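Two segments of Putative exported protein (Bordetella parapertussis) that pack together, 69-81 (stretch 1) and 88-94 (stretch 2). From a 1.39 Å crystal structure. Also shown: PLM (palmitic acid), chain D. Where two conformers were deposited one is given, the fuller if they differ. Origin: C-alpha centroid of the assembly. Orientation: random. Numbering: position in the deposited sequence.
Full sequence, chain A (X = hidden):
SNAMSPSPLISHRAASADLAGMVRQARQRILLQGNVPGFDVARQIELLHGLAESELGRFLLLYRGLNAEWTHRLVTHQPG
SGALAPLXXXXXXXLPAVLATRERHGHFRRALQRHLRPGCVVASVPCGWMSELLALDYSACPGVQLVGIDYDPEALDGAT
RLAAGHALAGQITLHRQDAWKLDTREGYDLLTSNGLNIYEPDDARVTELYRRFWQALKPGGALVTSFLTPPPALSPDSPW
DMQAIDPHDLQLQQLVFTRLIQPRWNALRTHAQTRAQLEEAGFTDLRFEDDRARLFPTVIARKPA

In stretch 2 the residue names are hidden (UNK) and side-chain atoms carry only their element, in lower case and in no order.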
# COMPACT_ATOMS: atom_id res chain seq x y z
N GLU A 69 -3.63 9.44 3.47
CA GLU A 69 -4.09 9.51 4.86
C GLU A 69 -4.38 8.13 5.41
O GLU A 69 -3.89 7.76 6.48
CB GLU A 69 -5.33 10.38 5.00
CG GLU A 69 -5.92 10.29 6.41
CD GLU A 69 -6.99 11.32 6.69
OE1 GLU A 69 -7.45 12.01 5.75
OE2 GLU A 69 -7.37 11.44 7.88
N TRP A 70 -5.19 7.35 4.69
CA TRP A 70 -5.61 6.06 5.22
C TRP A 70 -4.53 4.98 5.19
O TRP A 70 -4.49 4.11 6.07
CB TRP A 70 -6.94 5.62 4.60
CG TRP A 70 -8.02 6.50 5.07
CD1 TRP A 70 -8.74 7.40 4.34
CD2 TRP A 70 -8.46 6.64 6.43
NE1 TRP A 70 -9.62 8.07 5.15
CE2 TRP A 70 -9.47 7.63 6.44
CE3 TRP A 70 -8.12 6.02 7.63
CZ2 TRP A 70 -10.14 8.01 7.60
CZ3 TRP A 70 -8.78 6.40 8.79
CH2 TRP A 70 -9.78 7.38 8.76
N THR A 71 -3.62 5.05 4.22
CA THR A 71 -2.45 4.19 4.27
C THR A 71 -1.66 4.45 5.55
O THR A 71 -1.30 3.52 6.28
CB THR A 71 -1.53 4.39 3.06
OG1 THR A 71 -2.24 4.08 1.86
CG2 THR A 71 -0.33 3.46 3.16
N HIS A 72 -1.40 5.73 5.83
CA HIS A 72 -0.64 6.07 7.02
C HIS A 72 -1.36 5.58 8.28
O HIS A 72 -0.77 4.91 9.12
CB HIS A 72 -0.42 7.57 7.12
CG HIS A 72 0.21 7.99 8.41
ND1 HIS A 72 1.57 7.88 8.65
CD2 HIS A 72 -0.33 8.49 9.55
CE1 HIS A 72 1.83 8.30 9.87
NE2 HIS A 72 0.70 8.68 10.44
N ARG A 73 -2.63 5.95 8.41
CA ARG A 73 -3.36 5.67 9.64
C ARG A 73 -3.52 4.16 9.83
O ARG A 73 -3.42 3.65 10.95
CB ARG A 73 -4.71 6.40 9.64
CG ARG A 73 -4.57 7.92 9.65
CD ARG A 73 -5.92 8.64 9.57
NE ARG A 73 -6.71 8.46 10.78
CZ ARG A 73 -7.77 9.20 11.10
NH1 ARG A 73 -8.16 10.18 10.29
NH2 ARG A 73 -8.44 8.96 12.22
N LEU A 74 -3.74 3.45 8.74
CA LEU A 74 -3.87 2.01 8.81
C LEU A 74 -2.53 1.34 9.13
O LEU A 74 -2.44 0.52 10.05
CB LEU A 74 -4.44 1.46 7.50
CG LEU A 74 -4.77 -0.03 7.48
CD1 LEU A 74 -5.82 -0.38 8.51
CD2 LEU A 74 -5.23 -0.43 6.09
N VAL A 75 -1.50 1.72 8.39
CA VAL A 75 -0.21 1.05 8.53
C VAL A 75 0.47 1.31 9.87
O VAL A 75 1.10 0.41 10.43
CB VAL A 75 0.74 1.39 7.36
CG1 VAL A 75 2.10 0.80 7.62
CG2 VAL A 75 0.18 0.86 6.05
N THR A 76 0.34 2.52 10.39
CA THR A 76 1.00 2.88 11.64
C THR A 76 0.16 2.61 12.90
O THR A 76 0.62 2.82 14.02
CB THR A 76 1.47 4.35 11.65
OG1 THR A 76 0.33 5.22 11.64
CG2 THR A 76 2.32 4.64 10.42
N HIS A 77 -1.07 2.15 12.69
CA HIS A 77 -1.92 1.78 13.82
C HIS A 77 -1.21 0.81 14.77
O HIS A 77 -0.71 -0.24 14.36
CB HIS A 77 -3.24 1.16 13.32
CG HIS A 77 -4.09 0.61 14.42
ND1 HIS A 77 -4.85 1.41 15.25
CD2 HIS A 77 -4.31 -0.66 14.83
CE1 HIS A 77 -5.49 0.66 16.13
NE2 HIS A 77 -5.19 -0.61 15.89
N GLN A 78 -1.18 1.17 16.05
CA GLN A 78 -0.65 0.27 17.07
C GLN A 78 -1.79 -0.57 17.63
O GLN A 78 -2.77 -0.03 18.13
CB GLN A 78 0.03 1.09 18.17
CG GLN A 78 1.17 1.97 17.67
CD GLN A 78 1.97 2.60 18.79
OE1 GLN A 78 1.93 2.14 19.93
NE2 GLN A 78 2.70 3.66 18.47
N PRO A 79 -1.68 -1.90 17.53
CA PRO A 79 -2.77 -2.75 18.01
C PRO A 79 -3.18 -2.46 19.46
O PRO A 79 -2.34 -2.34 20.35
CB PRO A 79 -2.19 -4.16 17.88
CG PRO A 79 -1.22 -4.04 16.74
CD PRO A 79 -0.60 -2.68 16.90
N GLY A 80 -4.49 -2.31 19.66
CA GLY A 80 -5.04 -2.00 20.97
C GLY A 80 -5.26 -0.52 21.21
O GLY A 80 -5.98 -0.13 22.13
N SER A 81 -4.65 0.32 20.37
CA SER A 81 -4.69 1.77 20.56
C SER A 81 -5.88 2.40 19.85
O SER A 81 -6.57 1.76 19.05
CB SER A 81 -3.41 2.42 20.03
OG SER A 81 -3.44 2.54 18.61
N UNK A 88 -14.78 -2.56 13.64
CA UNK A 88 -13.74 -1.73 13.03
C UNK A 88 -12.36 -2.17 13.50
O UNK A 88 -11.43 -2.28 12.70
c UNK A 88 -13.06 0.73 12.78
c UNK A 88 -13.43 2.16 13.13
c UNK A 88 -13.99 -0.27 13.42
o UNK A 88 -13.95 2.41 14.24
o UNK A 88 -13.20 3.05 12.29
N UNK A 89 -12.22 -2.44 14.79
CA UNK A 89 -10.92 -2.86 15.33
C UNK A 89 -10.50 -4.24 14.79
O UNK A 89 -9.32 -4.47 14.51
c UNK A 89 -9.49 -3.00 18.98
c UNK A 89 -10.91 -2.82 16.86
n UNK A 89 -7.60 -0.92 19.05
c UNK A 89 -9.52 -3.13 17.45
n UNK A 89 -9.15 0.53 19.94
c UNK A 89 -8.84 -0.68 19.49
n UNK A 89 -9.75 -1.64 19.45
N UNK A 90 -11.45 -5.15 14.62
CA UNK A 90 -11.16 -6.44 14.00
C UNK A 90 -10.62 -6.24 12.58
O UNK A 90 -9.63 -6.87 12.18
c UNK A 90 -12.07 -8.63 13.18
c UNK A 90 -12.83 -7.70 15.38
c UNK A 90 -12.39 -7.36 13.96
N UNK A 91 -11.24 -5.34 11.83
CA UNK A 91 -10.75 -5.03 10.48
C UNK A 91 -9.33 -4.47 10.51
O UNK A 91 -8.48 -4.84 9.69
c UNK A 91 -13.10 -4.54 9.59
c UNK A 91 -13.35 -5.90 9.45
c UNK A 91 -14.65 -6.36 9.26
c UNK A 91 -15.70 -5.46 9.19
c UNK A 91 -15.46 -4.10 9.31
c UNK A 91 -14.16 -3.65 9.50
c UNK A 91 -11.68 -4.04 9.78
N UNK A 92 -9.05 -3.56 11.45
CA UNK A 92 -7.73 -2.96 11.58
C UNK A 92 -6.66 -3.93 12.07
O UNK A 92 -5.47 -3.72 11.82
c UNK A 92 -9.56 1.26 11.26
c UNK A 92 -7.76 -1.81 12.60
c UNK A 92 -7.02 0.54 12.05
c UNK A 92 -9.31 -0.03 11.69
c UNK A 92 -7.27 1.83 11.61
c UNK A 92 -8.03 -0.42 12.08
o UNK A 92 -8.79 3.47 10.79
c UNK A 92 -8.54 2.18 11.22
N UNK A 93 -7.06 -4.97 12.81
CA UNK A 93 -6.08 -5.77 13.55
C UNK A 93 -6.00 -7.24 13.18
O UNK A 93 -5.02 -7.92 13.54
c UNK A 93 -6.00 -4.22 15.55
c UNK A 93 -6.30 -5.63 15.06
o UNK A 93 -6.08 -2.87 17.48
c UNK A 93 -6.24 -4.03 17.03
o UNK A 93 -6.54 -5.02 17.75
N UNK A 94 -6.99 -7.76 12.48
CA UNK A 94 -7.04 -9.20 12.24
C UNK A 94 -7.03 -9.64 10.78
O UNK A 94 -6.68 -10.78 10.48
n UNK A 94 -9.42 -11.66 15.04
c UNK A 94 -8.22 -9.83 12.98
c UNK A 94 -10.45 -12.39 15.46
n UNK A 94 -11.48 -11.80 16.06
n UNK A 94 -10.46 -13.70 15.27
c UNK A 94 -8.13 -9.63 14.48
c UNK A 94 -9.33 -10.21 15.20
C1 PLM D . -2.58 0.06 -0.75
O1 PLM D . -1.50 0.12 -0.14
O2 PLM D . -2.97 1.08 -1.36
C2 PLM D . -3.44 -1.19 -0.77
C3 PLM D . -2.97 -2.26 0.23
C4 PLM D . -4.06 -3.33 0.31
C5 PLM D . -3.64 -4.58 1.08
C6 PLM D . -3.41 -4.29 2.56
C7 PLM D . -4.44 -3.33 3.15
C8 PLM D . -5.85 -3.90 3.21
C9 PLM D . -6.75 -2.86 3.86
CA PLM D . -8.06 -3.44 4.38
CB PLM D . -8.60 -2.54 5.48
CC PLM D . -10.08 -2.78 5.75
CD PLM D . -10.59 -1.82 6.81
CE PLM D . -12.10 -1.96 6.94
CF PLM D . -12.72 -0.75 7.62
CG PLM D . -12.19 -0.54 9.03
O HOH W 1 -7.13 5.58 12.48

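Position 88 carries three side-chain carbons in a row, the last bearing two oxygens. That is a carboxylate on a two-carbon arm. It makes no contact with stretch 1, and both oxygens are hydrogen-bonded elsewhere in the structure. The residue is Glu88.

Position 89 has three carbons, then a nitrogen, then a carbon carrying two more nitrogens. This is a guanidinium. Its two terminal nitrogens lie 2.9 and 3.0 Å from Ser81 O. The residue is Arg89. Both NH1 and NH2 donate to that one carbonyl, which lies at the edge of the guanidinium, near its plane.

Position 90 has one carbon carrying two others, three in all. The branch at CB, without oxygen, fits valine. Val90 is out of reach of stretch 1.

Position 91 shows one carbon and a ring of six carbons, with no heteroatom. The residue is Phe91. Its ring leads away from stretch 1, and its CB lies 3.5 Å from CE of the palmitic acid.

Position 92 also has one carbon and a six-carbon ring, but the ring bears an oxygen. Its CA-to-CB bond points toward stretch 1, and the side chain touches Trp70, Leu74 and His77. The residue is Tyr92. Leu74 CD1 sits over one face of the ring, 4.2 Å from its centroid, in a CH-pi contact. The Tyr92 edge meets the face of His77, with centroids 5.1 Å apart and planes at 63°. Tyr92 OH reaches Trp70 CZ3 at 3.5 Å. A water lies 3.2 Å from Tyr92 OH and weakly accepts from Arg73 NE at 3.4 Å.

Position 93 repeats the pattern of three carbons and two terminal oxygens. One oxygen lies 2.9 Å from His77 NE2 and 2.8 Å from Gly80 N. The residue is Glu93. Both nitrogens donate to OE2, nearly in line. Arg89 NH1 also donates to OE2, at 2.9 Å, as part of a salt bridge.

Position 94 has three carbons, a nitrogen, and a carbon with two more nitrogens. Arg94 is exposed and makes no contact with stretch 1.

The contact has two parts. The two helices run at 80° to each other. Tyr92 packs against Leu74 of the first helix and His77 just after it. Beyond the first helix, the type II turn from Gln78 to Ser81 presents polar backbone atoms. Glu93 accepts from Gly80 N, and Arg89 donates to Ser81 O. The salt bridge joins these two side chains, so the turn is held by a linked polar pair. His77 serves both parts, with its ring face to Tyr92 and its NE2 to Glu93.

Stretch 2 (88-94) ERVFYER
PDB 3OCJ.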